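Local coordinates for 4-oxalocrotonate decarboxylase NahK (Pseudomonas putida, PDB 5D2K), which catalyses the metal-assisted decarboxylation of 2-oxohex-3-enedioate (4-oxalocrotonate) to 2-oxopent-4-enoate and carbon dioxide in the bacterial breakdown of naphthalene, at residues G133-A138 against S216-A221; Y141-V146 against G234-T239. The protein carries 1 engineered substitution. All coordinates share one frame; numbering follows the deposited sequence. Where two conformers were deposited one is given.

Contact 1 of 2, residues G133-A138 against S216-A221; sequences GDVIAA and SVAMLA
Val135 reaches across to helix 213-225 and lays one methyl against Val217 and the other against Ala218, forming the whole of this small apolar contact. Its CG1 stands anti to the backbone N (chi1 168°) and meets CG1 of Val217 at 3.6 Å, with Val217 CB next at 3.8 Å from the same Val135 methyl. The two valine side chains cross at a slant rather than meeting head-on. The second branch, CG2 of Val135, rests on the helix backbone itself: it lies 3.7 Å from the N of Ala218 and 3.8 Å from the CB of Ala218. The short side chain of Ala218 probably allows this close approach, and the two CA atoms of Val135 and Ala218 are 6.3 Å apart. All three touching residues are buried, and no hydrogen bond bridges the segments. The other side is loose. Gly133, Asp134, Ile136 and Ala137 are exposed; Asp134 starts out toward the helix, yet its CB stays 6.5 Å from Ala218 CB, and its OD2 turns back to the N of His131. Just beyond, Ala138 N bonds to Val135 O at 3.0 Å, closing a turn, while Ala138 also has a backbone bond to Lys122. Behind Val217 lies Ile237 of strand 236-238, and the Val217 side chain is about 13 Å from the bound 2-oxoadipate. Within the FAH-type fold, the contact thus joins the short, weakly bonded helical turn between antiparallel strands 112-121 and 139-149 to helix 213-225, which packs on strands 65-71 and 236-238.

Contact 2 of 2, residues Y141-V146 against G234-T239; sequences YVIPTV and GTFIMT
Thr145 of strand 139-149 meets the rim of the Phe236 ring close to the ring plane, the two side chains coming from opposite directions, with Thr145 OG1 3.7 Å from Phe236 CZ. In one of its two conformers, Ile143 also reaches this rim, its CD1 3.7 Å from Phe236 CE1 and its side chain crossing that of the phenylalanine at about a right angle. The Thr145 hydroxyl also donates to Ile143 O over 2.9 Å, from 55° out of the carbonyl plane, and shares a hydrogen bond with Ser118 OG. Strands 139-149 and 236-238 each pair antiparallel with strand 112-121 in the large mixed sheet of the FAH-type fold; their N-to-C directions diverge by 48°, and their side chains meet above Ser118 of that middle strand. Met238 follows the other branch of Thr145: its CB stays clear, CG comes to 4.2 Å from Thr145 CG2, SD to 3.8 Å from the same methyl, and the bend at chi3 (51°) turns CE in to 3.6 Å from Thr145 CG2. With an alanine in place of Thr145, the Met238 methyl would probably lose its neighbour and Ser118 OG its hydrogen-bond mate, while the Phe236 edge would face a gap. The ring of Phe173 meets that of Phe236, and the side chain of Met238 lies about 5 Å from the magnesium ion held by Glu114, Glu116 and Glu147.

How the contacts relate
The two contacts interleave along the chain: 133-138 and 141-146 come first, then 216-221 and 234-239, so helix 132-135 leads into strand 139-149 and helix 213-225 into strand 236-238. Their centres lie 13 Å apart, and they touch directly. Leu220 CD2 packs on Ile237 CG2 at 3.7 Å, and Ser216 OG probably hydrogen-bonds to Thr239 O at 2.8 Å. Strand 236-238 is thus shared ground: Ile237 faces helix 213-225, whereas its neighbours Phe236 and Met238 serve contact 2. Contact 1 ties helix 132-135 to helix 213-225, and contact 2 lies on one face of the sheet, across strand 112-121, near the metal site, both inside the FAH family region.

Contact 1 of 2, residues G133-A138 against S216-A221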
# COMPACT_ATOMS: atom_id res chain seq x y z
N GLY A 133 -1.20 -11.67 -18.78
CA GLY A 133 -0.30 -11.66 -19.92
C GLY A 133 0.09 -10.29 -20.45
O GLY A 133 1.11 -10.15 -21.11
N ASP A 134 -0.73 -9.28 -20.17
CA ASP A 134 -0.45 -7.90 -20.59
C ASP A 134 0.62 -7.24 -19.72
O ASP A 134 1.25 -6.28 -20.14
CB ASP A 134 -1.74 -7.06 -20.53
CG ASP A 134 -2.78 -7.50 -21.54
OD1 ASP A 134 -2.46 -7.57 -22.74
OD2 ASP A 134 -3.94 -7.75 -21.13
N VAL A 135 0.79 -7.76 -18.51
CA VAL A 135 1.63 -7.12 -17.50
C VAL A 135 3.09 -7.55 -17.62
O VAL A 135 4.01 -6.79 -17.32
CB VAL A 135 1.11 -7.46 -16.07
CG1 VAL A 135 2.10 -7.08 -14.98
CG2 VAL A 135 -0.25 -6.80 -15.83
N ILE A 136 3.31 -8.79 -18.05
CA ILE A 136 4.61 -9.44 -17.87
C ILE A 136 5.77 -8.64 -18.47
O ILE A 136 6.73 -8.34 -17.77
CB ILE A 136 4.60 -10.86 -18.46
CG1 ILE A 136 3.52 -11.70 -17.76
CG2 ILE A 136 5.96 -11.51 -18.31
CD1 ILE A 136 3.15 -12.99 -18.51
N ALA A 137 5.67 -8.27 -19.74
CA ALA A 137 6.78 -7.60 -20.41
C ALA A 137 6.98 -6.18 -19.91
O ALA A 137 8.05 -5.59 -20.12
CB ALA A 137 6.55 -7.60 -21.90
N ALA A 138 5.97 -5.63 -19.26
CA ALA A 138 6.06 -4.28 -18.72
C ALA A 138 6.85 -4.22 -17.41
O ALA A 138 7.16 -3.13 -16.93
CB ALA A 138 4.67 -3.70 -18.53
N SER A 216 -2.14 -8.60 -9.32
CA SER A 216 -2.42 -7.37 -8.59
C SER A 216 -2.13 -6.14 -9.46
O SER A 216 -2.87 -5.15 -9.42
CB SER A 216 -1.59 -7.34 -7.31
OG SER A 216 -1.92 -6.20 -6.54
N VAL A 217 -1.04 -6.20 -10.22
CA VAL A 217 -0.67 -5.14 -11.15
C VAL A 217 -1.76 -4.99 -12.23
O VAL A 217 -2.16 -3.87 -12.56
CB VAL A 217 0.71 -5.41 -11.82
CG1 VAL A 217 1.04 -4.32 -12.84
CG2 VAL A 217 1.81 -5.49 -10.77
N ALA A 218 -2.23 -6.10 -12.77
CA ALA A 218 -3.31 -6.05 -13.77
C ALA A 218 -4.55 -5.42 -13.16
O ALA A 218 -5.20 -4.56 -13.77
CB ALA A 218 -3.62 -7.46 -14.32
N MET A 219 -4.88 -5.83 -11.93
CA MET A 219 -6.05 -5.29 -11.27
C MET A 219 -5.91 -3.78 -11.03
O MET A 219 -6.88 -3.04 -11.21
CB MET A 219 -6.30 -6.00 -9.94
CG MET A 219 -7.56 -5.53 -9.27
SD MET A 219 -7.97 -6.46 -7.80
CE MET A 219 -8.35 -8.05 -8.54
N LEU A 220 -4.72 -3.33 -10.65
CA LEU A 220 -4.49 -1.90 -10.46
C LEU A 220 -4.76 -1.13 -11.75
O LEU A 220 -5.40 -0.08 -11.73
CB LEU A 220 -3.06 -1.65 -9.96
CG LEU A 220 -2.59 -0.20 -9.82
CD1 LEU A 220 -3.45 0.55 -8.81
CD2 LEU A 220 -1.13 -0.18 -9.41
N ALA A 221 -4.28 -1.64 -12.88
CA ALA A 221 -4.53 -0.98 -14.16
C ALA A 221 -6.03 -0.86 -14.40
O ALA A 221 -6.52 0.19 -14.84
CB ALA A 221 -3.84 -1.73 -15.32

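Contact 2 of 2, residues Y141-V146 against G234-T239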
# COMPACT_ATOMS: atom_id res chain seq x y z
N TYR A 141 11.92 -4.73 -13.04
CA TYR A 141 12.55 -5.54 -12.00
C TYR A 141 11.66 -5.57 -10.75
O TYR A 141 10.63 -4.89 -10.69
CB TYR A 141 13.95 -5.00 -11.67
CG TYR A 141 14.01 -3.54 -11.28
CD1 TYR A 141 14.08 -2.54 -12.25
CD2 TYR A 141 14.02 -3.15 -9.95
CE1 TYR A 141 14.13 -1.19 -11.90
CE2 TYR A 141 14.08 -1.81 -9.58
CZ TYR A 141 14.14 -0.84 -10.57
OH TYR A 141 14.19 0.49 -10.21
N VAL A 142 12.06 -6.37 -9.77
CA VAL A 142 11.27 -6.56 -8.56
C VAL A 142 12.06 -6.07 -7.34
O VAL A 142 13.29 -6.06 -7.37
CB VAL A 142 10.87 -8.04 -8.39
CG1 VAL A 142 10.28 -8.57 -9.70
CG2 VAL A 142 12.07 -8.87 -7.96
N ILE A 143 11.34 -5.63 -6.31
CA ILE A 143 11.93 -5.03 -5.11
C ILE A 143 11.28 -5.54 -3.83
O ILE A 143 10.11 -5.25 -3.59
CB ILE A 143 11.80 -3.49 -5.13
CG1 ILE A 143 12.53 -2.89 -6.33
CG2 ILE A 143 12.31 -2.88 -3.83
CD1 ILE A 143 12.32 -1.40 -6.47
N PRO A 144 12.03 -6.30 -3.01
CA PRO A 144 11.50 -6.67 -1.69
C PRO A 144 11.14 -5.41 -0.90
O PRO A 144 11.96 -4.50 -0.83
CB PRO A 144 12.67 -7.42 -1.04
CG PRO A 144 13.37 -8.06 -2.22
CD PRO A 144 13.32 -6.96 -3.29
N THR A 145 9.93 -5.36 -0.36
CA THR A 145 9.43 -4.14 0.27
C THR A 145 8.58 -4.47 1.49
O THR A 145 7.66 -5.28 1.41
CB THR A 145 8.57 -3.29 -0.70
OG1 THR A 145 9.28 -3.06 -1.91
CG2 THR A 145 8.19 -1.94 -0.08
N VAL A 146 8.87 -3.82 2.62
CA VAL A 146 8.04 -3.91 3.81
C VAL A 146 7.22 -2.64 3.94
O VAL A 146 7.78 -1.54 3.95
CB VAL A 146 8.91 -4.11 5.08
CG1 VAL A 146 8.03 -4.11 6.35
CG2 VAL A 146 9.68 -5.42 4.98
N GLY A 234 7.72 3.28 -15.60
CA GLY A 234 8.62 3.72 -14.54
C GLY A 234 7.97 3.82 -13.18
O GLY A 234 8.54 4.42 -12.27
N THR A 235 6.79 3.23 -13.02
CA THR A 235 6.07 3.29 -11.76
C THR A 235 6.46 2.16 -10.82
O THR A 235 6.52 0.99 -11.21
CB THR A 235 4.54 3.27 -11.99
OG1 THR A 235 4.18 4.35 -12.86
CG2 THR A 235 3.77 3.40 -10.67
N PHE A 236 6.70 2.53 -9.56
CA PHE A 236 6.93 1.58 -8.47
C PHE A 236 5.58 1.16 -7.91
O PHE A 236 4.77 2.02 -7.56
CB PHE A 236 7.82 2.24 -7.41
CG PHE A 236 8.02 1.45 -6.13
CD1 PHE A 236 9.02 0.50 -6.04
CD2 PHE A 236 7.29 1.75 -5.00
CE1 PHE A 236 9.24 -0.18 -4.84
CE2 PHE A 236 7.50 1.07 -3.81
CZ PHE A 236 8.47 0.10 -3.74
N ILE A 237 5.33 -0.15 -7.85
CA ILE A 237 4.05 -0.69 -7.37
C ILE A 237 4.25 -1.71 -6.26
O ILE A 237 4.89 -2.74 -6.47
CB ILE A 237 3.25 -1.38 -8.50
CG1 ILE A 237 3.11 -0.47 -9.72
CG2 ILE A 237 1.88 -1.86 -7.99
CD1 ILE A 237 2.53 -1.20 -10.92
N MET A 238 3.67 -1.46 -5.09
CA MET A 238 3.66 -2.44 -4.01
C MET A 238 2.42 -3.30 -4.17
O MET A 238 1.31 -2.79 -4.13
CB MET A 238 3.65 -1.74 -2.64
CG MET A 238 4.87 -0.89 -2.40
SD MET A 238 4.90 -0.20 -0.72
CE MET A 238 4.64 -1.62 0.26
N THR A 239 2.59 -4.61 -4.36
CA THR A 239 1.48 -5.40 -4.87
C THR A 239 0.55 -5.97 -3.81
O THR A 239 -0.52 -6.48 -4.15
CB THR A 239 1.98 -6.56 -5.79
OG1 THR A 239 2.83 -7.45 -5.05
CG2 THR A 239 2.73 -6.01 -7.01